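Local coordinates for protein prolyl-ACP dehydrogenase (Oscillatoria sp., PDB 4IRN) that oxidises a prolyl group carried on an acyl carrier protein during anatoxin-a biosynthesis, using FAD as cofactor, at residues 98-110 with 333-345. Sequence-based numbering, arbitrary orientation.
Sequences ELDILTTAYALQG and KAYLYKVAWMKEN
Ala105 and Ala340 meet methyl to methyl where two helices of the acyl-CoA dehydrogenase fold pack roughly antiparallel. Segment 101-110 belongs to helix 101-114 of the N-terminal helical domain, and segment 333-344 to helix 316-344 of the C-terminal one. The axes of these segments run 149° apart and approach to 8.5 Å. The tight part lies here, because small residues face each other. Ala105 CB is 4.0 Å from Ala340 CB. Ile101 adds its CG2 branch, which reaches Ala340 O and CB. Trp278 and Phe282 of helix 268-282 cover Ile101 further.

Tyr337 is the knob of the interface. Its side chain fits a hole made by Leu102, Ala105, Tyr106 and Gln109. Ala105 CB lies obliquely 3.9 Å from Tyr337 CE1, while Leu102 CD2 meets the ring edge near CD1 and also packs on Ala340 CB. The phenol oxygen comes in at the edge of the Tyr106 ring, with Tyr337 OH 3.4 Å from Tyr106 CD1. Trp40 stacks on Tyr106 and meets Tyr337 edge-to-face.

The Gln109 end is buried but thinly packed, with 9.0 Å between Gln109 CA and Lys333 CA. Gln109 OE1 accepts from Arg48, and Gln109 NE2 donates to Glu292.

The more open side holds Leu102, Trp341, Asp100 and Glu344, all partly exposed. Leu102 straddles the two parts, its CD1 lying outward against Trp341 CD1. Asp100 is the N-cap and accepts from Thr103 N. Asp100 and Glu344 are both probably charged, yet Asp100 OD2 and Glu344 OE1 are 4.8 Å apart. Glu344 bends at chi2 (58°) to bring its carboxylate to the helix start. Ile101 N donates to Glu344 OE1 at 2.9 Å, nearly straight at 163°, from above the carboxylate plane.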
loop_
_atom_site.group_PDB
_atom_site.type_symbol
_atom_site.label_atom_id
_atom_site.label_comp_id
_atom_site.label_asym_id
_atom_site.label_seq_id
_atom_site.Cartn_x
_atom_site.Cartn_y
_atom_site.Cartn_z
ATOM N N GLU A 98 35.443 -23.006 2.402
ATOM C CA GLU A 98 34.635 -24.065 1.836
ATOM C C GLU A 98 33.380 -24.324 2.637
ATOM O O GLU A 98 33.079 -25.471 2.935
ATOM C CB GLU A 98 35.491 -25.334 1.648
ATOM C CG GLU A 98 34.840 -26.458 0.857
ATOM C CD GLU A 98 35.775 -27.455 0.235
ATOM O OE1 GLU A 98 37.005 -27.278 0.319
ATOM O OE2 GLU A 98 35.278 -28.418 -0.378
ATOM N N LEU A 99 32.628 -23.274 2.988
ATOM C CA LEU A 99 31.382 -23.469 3.738
ATOM C C LEU A 99 30.257 -23.791 2.803
ATOM O O LEU A 99 30.282 -23.433 1.636
ATOM C CB LEU A 99 30.950 -22.231 4.563
ATOM C CG LEU A 99 31.874 -21.628 5.605
ATOM C CD1 LEU A 99 31.179 -20.507 6.311
ATOM C CD2 LEU A 99 32.300 -22.666 6.618
ATOM N N ASP A 100 29.236 -24.435 3.329
ATOM C CA ASP A 100 28.039 -24.676 2.550
ATOM C C ASP A 100 27.266 -23.347 2.487
ATOM O O ASP A 100 27.424 -22.502 3.378
ATOM C CB ASP A 100 27.193 -25.817 3.126
ATOM C CG ASP A 100 26.620 -25.551 4.494
ATOM O OD1 ASP A 100 27.347 -25.771 5.498
ATOM O OD2 ASP A 100 25.439 -25.139 4.568
ATOM N N ILE A 101 26.492 -23.143 1.411
ATOM C CA ILE A 101 25.735 -21.914 1.141
ATOM C C ILE A 101 24.816 -21.497 2.284
ATOM O O ILE A 101 24.832 -20.324 2.669
ATOM C CB ILE A 101 24.992 -21.969 -0.221
ATOM C CG1 ILE A 101 25.904 -22.469 -1.376
ATOM C CG2 ILE A 101 24.345 -20.633 -0.557
ATOM C CD1 ILE A 101 27.250 -21.718 -1.641
ATOM N N LEU A 102 24.036 -22.450 2.838
ATOM C CA LEU A 102 23.126 -22.172 3.957
ATOM C C LEU A 102 23.850 -21.603 5.187
ATOM O O LEU A 102 23.350 -20.656 5.795
ATOM C CB LEU A 102 22.260 -23.388 4.303
ATOM C CG LEU A 102 21.079 -23.616 3.351
ATOM C CD1 LEU A 102 20.782 -25.101 3.175
ATOM C CD2 LEU A 102 19.834 -22.818 3.782
ATOM N N THR A 103 25.059 -22.123 5.492
ATOM C CA THR A 103 25.907 -21.641 6.584
ATOM C C THR A 103 26.454 -20.260 6.218
ATOM O O THR A 103 26.462 -19.373 7.071
ATOM C CB THR A 103 27.013 -22.660 6.914
ATOM O OG1 THR A 103 26.411 -23.920 7.209
ATOM C CG2 THR A 103 27.885 -22.228 8.099
ATOM N N THR A 104 26.895 -20.081 4.951
ATOM C CA THR A 104 27.435 -18.822 4.416
ATOM C C THR A 104 26.391 -17.694 4.555
ATOM O O THR A 104 26.729 -16.629 5.069
ATOM C CB THR A 104 27.939 -19.015 2.966
ATOM O OG1 THR A 104 28.753 -20.181 2.880
ATOM C CG2 THR A 104 28.714 -17.821 2.443
ATOM N N ALA A 105 25.124 -17.962 4.159
ATOM C CA ALA A 105 24.005 -17.018 4.236
ATOM C C ALA A 105 23.667 -16.660 5.685
ATOM O O ALA A 105 23.439 -15.488 5.992
ATOM C CB ALA A 105 22.782 -17.590 3.529
ATOM N N TYR A 106 23.663 -17.670 6.575
ATOM C CA TYR A 106 23.400 -17.512 8.009
ATOM C C TYR A 106 24.477 -16.631 8.673
ATOM O O TYR A 106 24.142 -15.733 9.446
ATOM C CB TYR A 106 23.326 -18.893 8.681
ATOM C CG TYR A 106 22.705 -18.897 10.064
ATOM C CD1 TYR A 106 21.448 -18.337 10.291
ATOM C CD2 TYR A 106 23.333 -19.543 11.128
ATOM C CE1 TYR A 106 20.849 -18.391 11.550
ATOM C CE2 TYR A 106 22.749 -19.592 12.395
ATOM C CZ TYR A 106 21.506 -19.020 12.599
ATOM O OH TYR A 106 20.932 -19.065 13.844
ATOM N N ALA A 107 25.765 -16.876 8.331
ATOM C CA ALA A 107 26.928 -16.135 8.823
ATOM C C ALA A 107 26.915 -14.703 8.282
ATOM O O ALA A 107 27.266 -13.785 9.027
ATOM C CB ALA A 107 28.215 -16.844 8.424
ATOM N N LEU A 108 26.463 -14.508 7.017
ATOM C CA LEU A 108 26.333 -13.174 6.394
ATOM C C LEU A 108 25.238 -12.365 7.096
ATOM O O LEU A 108 25.395 -11.155 7.283
ATOM C CB LEU A 108 26.028 -13.242 4.883
ATOM C CG LEU A 108 27.116 -13.742 3.932
ATOM C CD1 LEU A 108 26.546 -14.013 2.560
ATOM C CD2 LEU A 108 28.278 -12.775 3.832
ATOM N N GLN A 109 24.100 -13.083 7.515
ATOM C CA GLN A 109 23.024 -12.462 8.272
ATOM C C GLN A 109 23.620 -11.931 9.584
ATOM O O GLN A 109 23.394 -10.768 9.929
ATOM C CB GLN A 109 21.889 -13.469 8.537
ATOM C CG GLN A 109 20.532 -12.824 8.796
ATOM C CD GLN A 109 20.254 -12.554 10.252
ATOM O OE1 GLN A 109 20.981 -12.986 11.147
ATOM N NE2 GLN A 109 19.150 -11.878 10.527
ATOM N N GLY A 110 24.494 -12.726 10.235
ATOM C CA GLY A 110 25.201 -12.395 11.471
ATOM C C GLY A 110 26.136 -11.216 11.311
ATOM O O GLY A 110 26.207 -10.356 12.191
ATOM N N LYS A 333 13.998 -13.631 5.557
ATOM C CA LYS A 333 14.709 -14.849 5.964
ATOM C C LYS A 333 14.278 -16.025 5.068
ATOM O O LYS A 333 15.127 -16.748 4.553
ATOM C CB LYS A 333 14.448 -15.174 7.450
ATOM C CG LYS A 333 15.290 -14.368 8.426
ATOM C CD LYS A 333 14.905 -14.666 9.870
ATOM C CE LYS A 333 15.693 -13.849 10.872
ATOM N NZ LYS A 333 15.299 -14.152 12.278
ATOM N N ALA A 334 12.965 -16.155 4.822
ATOM C CA ALA A 334 12.398 -17.185 3.952
ATOM C C ALA A 334 12.931 -17.118 2.498
ATOM O O ALA A 334 13.305 -18.156 1.947
ATOM C CB ALA A 334 10.890 -17.084 3.962
ATOM N N TYR A 335 13.000 -15.903 1.899
ATOM C CA TYR A 335 13.493 -15.721 0.531
ATOM C C TYR A 335 14.970 -16.015 0.435
ATOM O O TYR A 335 15.402 -16.616 -0.552
ATOM C CB TYR A 335 13.206 -14.315 -0.016
ATOM C CG TYR A 335 11.803 -14.136 -0.551
ATOM C CD1 TYR A 335 11.390 -14.781 -1.716
ATOM C CD2 TYR A 335 10.897 -13.295 0.084
ATOM C CE1 TYR A 335 10.091 -14.632 -2.207
ATOM C CE2 TYR A 335 9.599 -13.130 -0.401
ATOM C CZ TYR A 335 9.193 -13.815 -1.539
ATOM O OH TYR A 335 7.908 -13.656 -2.004
ATOM N N LEU A 336 15.743 -15.601 1.465
ATOM C CA LEU A 336 17.187 -15.799 1.538
ATOM C C LEU A 336 17.540 -17.282 1.676
ATOM O O LEU A 336 18.443 -17.753 0.982
ATOM C CB LEU A 336 17.788 -14.982 2.697
ATOM C CG LEU A 336 19.287 -15.152 2.958
ATOM C CD1 LEU A 336 20.124 -14.721 1.754
ATOM C CD2 LEU A 336 19.704 -14.441 4.222
ATOM N N TYR A 337 16.856 -17.994 2.580
ATOM C CA TYR A 337 17.097 -19.411 2.829
ATOM C C TYR A 337 16.641 -20.384 1.776
ATOM O O TYR A 337 17.202 -21.471 1.688
ATOM C CB TYR A 337 16.777 -19.815 4.275
ATOM C CG TYR A 337 17.667 -19.036 5.219
ATOM C CD1 TYR A 337 19.039 -19.245 5.235
ATOM C CD2 TYR A 337 17.159 -18.003 6.004
ATOM C CE1 TYR A 337 19.886 -18.441 5.975
ATOM C CE2 TYR A 337 18.002 -17.224 6.797
ATOM C CZ TYR A 337 19.363 -17.468 6.792
ATOM O OH TYR A 337 20.195 -16.717 7.567
ATOM N N LYS A 338 15.704 -19.972 0.912
ATOM C CA LYS A 338 15.253 -20.781 -0.220
ATOM C C LYS A 338 16.365 -20.806 -1.298
ATOM O O LYS A 338 16.735 -21.885 -1.763
ATOM C CB LYS A 338 13.910 -20.252 -0.787
ATOM C CG LYS A 338 13.437 -20.947 -2.058
ATOM C CD LYS A 338 12.481 -22.126 -1.858
ATOM C CE LYS A 338 12.181 -22.798 -3.182
ATOM N NZ LYS A 338 10.726 -22.855 -3.494
ATOM N N VAL A 339 16.878 -19.616 -1.683
ATOM C CA VAL A 339 17.955 -19.433 -2.664
ATOM C C VAL A 339 19.220 -20.165 -2.193
ATOM O O VAL A 339 19.835 -20.894 -2.977
ATOM C CB VAL A 339 18.242 -17.931 -2.946
ATOM C CG1 VAL A 339 19.349 -17.762 -3.977
ATOM C CG2 VAL A 339 16.999 -17.216 -3.422
ATOM N N ALA A 340 19.588 -19.974 -0.903
ATOM C CA ALA A 340 20.738 -20.605 -0.257
ATOM C C ALA A 340 20.661 -22.122 -0.371
ATOM O O ALA A 340 21.654 -22.742 -0.741
ATOM C CB ALA A 340 20.834 -20.180 1.205
ATOM N N TRP A 341 19.471 -22.706 -0.134
ATOM C CA TRP A 341 19.234 -24.145 -0.231
ATOM C C TRP A 341 19.386 -24.621 -1.682
ATOM O O TRP A 341 20.139 -25.563 -1.940
ATOM C CB TRP A 341 17.837 -24.506 0.317
ATOM C CG TRP A 341 17.569 -25.982 0.365
ATOM C CD1 TRP A 341 17.908 -26.842 1.367
ATOM C CD2 TRP A 341 16.953 -26.779 -0.657
ATOM N NE1 TRP A 341 17.519 -28.122 1.046
ATOM C CE2 TRP A 341 16.936 -28.114 -0.193
ATOM C CE3 TRP A 341 16.407 -26.496 -1.925
ATOM C CZ2 TRP A 341 16.380 -29.161 -0.938
ATOM C CZ3 TRP A 341 15.864 -27.538 -2.668
ATOM C CH2 TRP A 341 15.854 -28.851 -2.172
ATOM N N MET A 342 18.687 -23.959 -2.620
ATOM C CA MET A 342 18.701 -24.274 -4.049
ATOM C C MET A 342 20.097 -24.250 -4.658
ATOM O O MET A 342 20.462 -25.187 -5.370
ATOM C CB MET A 342 17.782 -23.322 -4.810
ATOM C CG MET A 342 16.320 -23.612 -4.606
ATOM S SD MET A 342 15.334 -22.638 -5.746
ATOM C CE MET A 342 15.437 -23.666 -7.204
ATOM N N LYS A 343 20.883 -23.181 -4.368
ATOM C CA LYS A 343 22.257 -23.031 -4.851
ATOM C C LYS A 343 23.208 -24.068 -4.240
ATOM O O LYS A 343 24.146 -24.503 -4.916
ATOM C CB LYS A 343 22.775 -21.594 -4.676
ATOM C CG LYS A 343 22.484 -20.676 -5.868
ATOM C CD LYS A 343 23.008 -21.225 -7.203
ATOM C CE LYS A 343 23.284 -20.138 -8.197
ATOM N NZ LYS A 343 23.941 -20.670 -9.420
ATOM N N GLU A 344 22.933 -24.495 -2.988
ATOM C CA GLU A 344 23.695 -25.532 -2.294
ATOM C C GLU A 344 23.443 -26.867 -3.000
ATOM O O GLU A 344 24.393 -27.611 -3.239
ATOM C CB GLU A 344 23.314 -25.581 -0.795
ATOM C CG GLU A 344 24.004 -26.647 0.053
ATOM C CD GLU A 344 25.519 -26.681 0.134
ATOM O OE1 GLU A 344 26.170 -25.639 -0.111
ATOM O OE2 GLU A 344 26.055 -27.750 0.507
ATOM N N ASN A 345 22.176 -27.120 -3.395
ATOM C CA ASN A 345 21.747 -28.331 -4.101
ATOM C C ASN A 345 21.935 -28.209 -5.634
ATOM O O ASN A 345 21.252 -28.892 -6.407
ATOM C CB ASN A 345 20.313 -28.714 -3.693
ATOM C CG ASN A 345 20.204 -29.202 -2.261
ATOM O OD1 ASN A 345 20.222 -30.403 -1.985
ATOM N ND2 ASN A 345 20.101 -28.286 -1.308
#